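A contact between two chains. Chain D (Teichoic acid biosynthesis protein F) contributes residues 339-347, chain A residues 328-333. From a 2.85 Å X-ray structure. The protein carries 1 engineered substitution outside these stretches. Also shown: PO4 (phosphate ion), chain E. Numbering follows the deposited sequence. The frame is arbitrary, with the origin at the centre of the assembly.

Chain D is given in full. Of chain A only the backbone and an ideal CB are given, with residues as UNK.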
# COMPACT_ATOMS: atom_id res chain seq x y z
N SER D 339 4.95 0.13 12.00
CA SER D 339 4.75 -0.56 10.73
C SER D 339 5.86 -0.28 9.72
O SER D 339 6.17 -1.13 8.88
CB SER D 339 3.40 -0.18 10.13
OG SER D 339 3.12 1.19 10.37
N LEU D 340 6.43 0.92 9.78
CA LEU D 340 7.66 1.21 9.06
C LEU D 340 8.75 0.24 9.52
O LEU D 340 9.34 -0.48 8.71
CB LEU D 340 8.12 2.64 9.34
CG LEU D 340 9.39 3.07 8.60
CD1 LEU D 340 9.11 3.07 7.10
CD2 LEU D 340 9.85 4.43 9.07
N TYR D 341 9.01 0.23 10.82
CA TYR D 341 10.01 -0.66 11.39
C TYR D 341 9.83 -2.06 10.86
O TYR D 341 10.79 -2.65 10.37
CB TYR D 341 9.95 -0.64 12.92
CG TYR D 341 10.51 -1.87 13.62
CD1 TYR D 341 11.87 -2.00 13.86
CD2 TYR D 341 9.66 -2.88 14.08
CE1 TYR D 341 12.37 -3.12 14.52
CE2 TYR D 341 10.15 -4.00 14.74
CZ TYR D 341 11.50 -4.11 14.96
OH TYR D 341 12.00 -5.22 15.61
N ASP D 342 8.61 -2.59 10.90
CA ASP D 342 8.32 -3.96 10.46
C ASP D 342 8.63 -4.19 8.97
O ASP D 342 9.12 -5.25 8.58
CB ASP D 342 6.86 -4.32 10.76
CG ASP D 342 6.61 -5.82 10.88
OD1 ASP D 342 7.58 -6.56 11.18
OD2 ASP D 342 5.45 -6.25 10.67
N LEU D 343 8.35 -3.18 8.15
CA LEU D 343 8.53 -3.27 6.70
C LEU D 343 10.00 -3.37 6.37
O LEU D 343 10.42 -4.17 5.54
CB LEU D 343 8.03 -1.98 6.04
CG LEU D 343 7.08 -1.95 4.85
CD1 LEU D 343 7.35 -0.68 4.09
CD2 LEU D 343 7.20 -3.16 3.95
N THR D 344 10.78 -2.53 7.05
CA THR D 344 12.14 -2.23 6.66
C THR D 344 13.21 -2.98 7.47
O THR D 344 14.40 -2.85 7.18
CB THR D 344 12.42 -0.73 6.81
OG1 THR D 344 12.56 -0.41 8.20
CG2 THR D 344 11.27 0.07 6.25
N ASP D 345 12.79 -3.74 8.48
CA ASP D 345 13.74 -4.32 9.43
C ASP D 345 14.48 -5.48 8.82
O ASP D 345 13.92 -6.56 8.67
CB ASP D 345 13.02 -4.78 10.71
CG ASP D 345 13.97 -5.46 11.72
OD1 ASP D 345 15.00 -4.85 12.08
OD2 ASP D 345 13.67 -6.60 12.15
N LYS D 346 15.75 -5.23 8.48
CA LYS D 346 16.65 -6.27 7.98
C LYS D 346 17.69 -6.66 9.04
O LYS D 346 18.05 -5.87 9.91
CB LYS D 346 17.34 -5.86 6.66
CG LYS D 346 17.57 -4.36 6.45
CD LYS D 346 17.97 -4.07 5.01
CE LYS D 346 16.96 -3.13 4.34
NZ LYS D 346 16.67 -3.50 2.90
N GLU D 347 18.15 -7.90 8.94
CA GLU D 347 19.29 -8.42 9.69
C GLU D 347 20.52 -7.50 9.54
O GLU D 347 21.27 -7.31 10.49
CB GLU D 347 19.60 -9.82 9.15
CG GLU D 347 20.15 -10.80 10.16
CD GLU D 347 19.77 -12.25 9.87
OE1 GLU D 347 20.69 -13.07 9.62
OE2 GLU D 347 18.55 -12.58 9.91
N UNK A 328 10.06 6.96 -0.97
CA UNK A 328 11.41 7.46 -0.75
C UNK A 328 12.05 7.00 0.56
O UNK A 328 13.21 6.57 0.59
CB UNK A 328 11.39 8.99 -0.79
N UNK A 329 11.28 7.07 1.65
CA UNK A 329 11.79 6.62 2.93
C UNK A 329 12.15 5.12 2.96
O UNK A 329 13.21 4.73 3.45
CB UNK A 329 10.75 6.92 4.01
N UNK A 330 11.27 4.28 2.43
CA UNK A 330 11.47 2.84 2.50
C UNK A 330 12.56 2.35 1.54
O UNK A 330 13.24 1.38 1.82
CB UNK A 330 10.15 2.12 2.20
N UNK A 331 12.70 3.04 0.41
CA UNK A 331 13.71 2.69 -0.57
C UNK A 331 14.99 3.51 -0.34
O UNK A 331 15.96 3.43 -1.11
CB UNK A 331 13.17 2.91 -1.99
N UNK A 332 14.98 4.32 0.72
CA UNK A 332 16.12 5.16 1.05
C UNK A 332 16.60 5.92 -0.17
O UNK A 332 17.79 6.04 -0.40
CB UNK A 332 17.26 4.32 1.63
N UNK A 333 15.66 6.39 -0.98
CA UNK A 333 15.96 7.33 -2.05
C UNK A 333 16.50 8.62 -1.40
O UNK A 333 16.31 8.85 -0.21
CB UNK A 333 14.72 7.61 -2.91
P PO4 E . 9.79 4.91 -9.34
O1 PO4 E . 8.65 4.30 -8.55
O2 PO4 E . 10.96 3.96 -9.33
O3 PO4 E . 9.29 5.09 -10.76
O4 PO4 E . 10.23 6.23 -8.75

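Position 328 has helical backbone angles, and its ideal CB has nothing of the chain D stretch within 5.5 Å. That stretch sets no preference here. The deposited residue is N328(A). Its backbone O accepts a hydrogen bond from the N of position 333 at 2.9 Å, and its side chain is bonded elsewhere in the structure.

Position 329 is also helical, and CA-to-CB points toward chain D. The ideal CB lies 5.2 Å from L340(D) CD1. The surface offered is a leucine methyl with no polar partner. Isoleucine, leucine, valine or methionine would suit. The residue is I329(A). Its CG2 reaches L340(D) CD1 at 3.7 Å.

Position 330 comes closest to the chain D helix, with its CA 6.6 Å from the CA of T344(D). CA-to-CB points sideways, yet three methyls lie near the ideal CB, all on its chain D side: L343(D) CD1 at 4.4 Å, T344(D) CG2 at 4.7 Å and L340(D) CD1 at 5.1 Å. T344(D) OG1 makes a weak hydrogen bond to L340(D) O, 3.3 Å away, in its own helix. The site is apolar and close, so a short side chain such as valine or alanine fits readily. The residue is V330(A), chi1 t. Its CG2 meets all three neighbours: L343(D) CD1 at 3.5 Å, L340(D) CD1 at 3.8 Å and T344(D) CG2 at 4.1 Å.

Position 331 has no atom of the chain D stretch within 5.5 Å of its ideal CB. Many residues would do. It is L331(A), which makes no contact with that stretch.

Position 332 has phi/psi of 49/39. The positive phi belongs to a Schellman motif closing the helix. Glycine or asparagine would take these angles easily. CA-to-CB points sideways and the ideal CB touches nothing, but a long side chain could reach K346(D). A lysine there would favour an acid on charge grounds. The residue is instead R332(A). K346(D) CE lies over one face of its guanidinium, 3.8 Å from R332(A) NH2. The like charges sit close, with K346(D) NZ 4.4 Å from R332(A) NH2, and no hydrogen bond joins the two stretches.

Position 333 has an extended backbone, out of reach of the chain D stretch. A phosphate ion lies within reach of a long basic side chain. The residue is R333(A), whose NH2 donates a hydrogen bond to PO4 O2 at 3.2 Å. The ion probably comes from the crystallisation liquor.

Chain A (328-333) NIVLRR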
# COMPACT_ATOMS: atom_id res chain seq x y z
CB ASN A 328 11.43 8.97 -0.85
CG ASN A 328 11.34 9.44 -2.28
OD1 ASN A 328 11.64 8.68 -3.22
ND2 ASN A 328 10.93 10.70 -2.48
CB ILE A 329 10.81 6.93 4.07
CG1 ILE A 329 11.41 7.98 5.00
CG2 ILE A 329 10.58 5.69 4.91
CD1 ILE A 329 10.81 9.31 4.85
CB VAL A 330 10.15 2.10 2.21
CG1 VAL A 330 10.41 0.65 1.85
CG2 VAL A 330 9.21 2.22 3.39
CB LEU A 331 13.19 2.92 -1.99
CG LEU A 331 12.06 2.01 -2.48
CD1 LEU A 331 11.82 2.23 -3.95
CD2 LEU A 331 12.42 0.59 -2.22
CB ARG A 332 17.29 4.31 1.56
CG ARG A 332 16.94 3.20 2.53
CD ARG A 332 17.71 1.97 2.12
NE ARG A 332 18.23 1.22 3.26
CZ ARG A 332 19.12 0.23 3.16
NH1 ARG A 332 19.59 -0.12 1.96
NH2 ARG A 332 19.54 -0.40 4.26
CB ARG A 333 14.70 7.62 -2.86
CG ARG A 333 14.56 6.87 -4.17
CD ARG A 333 14.79 5.40 -4.01
NE ARG A 333 14.43 4.61 -5.19
CZ ARG A 333 13.47 4.91 -6.07
NH1 ARG A 333 12.72 6.01 -5.94
NH2 ARG A 333 13.25 4.08 -7.08
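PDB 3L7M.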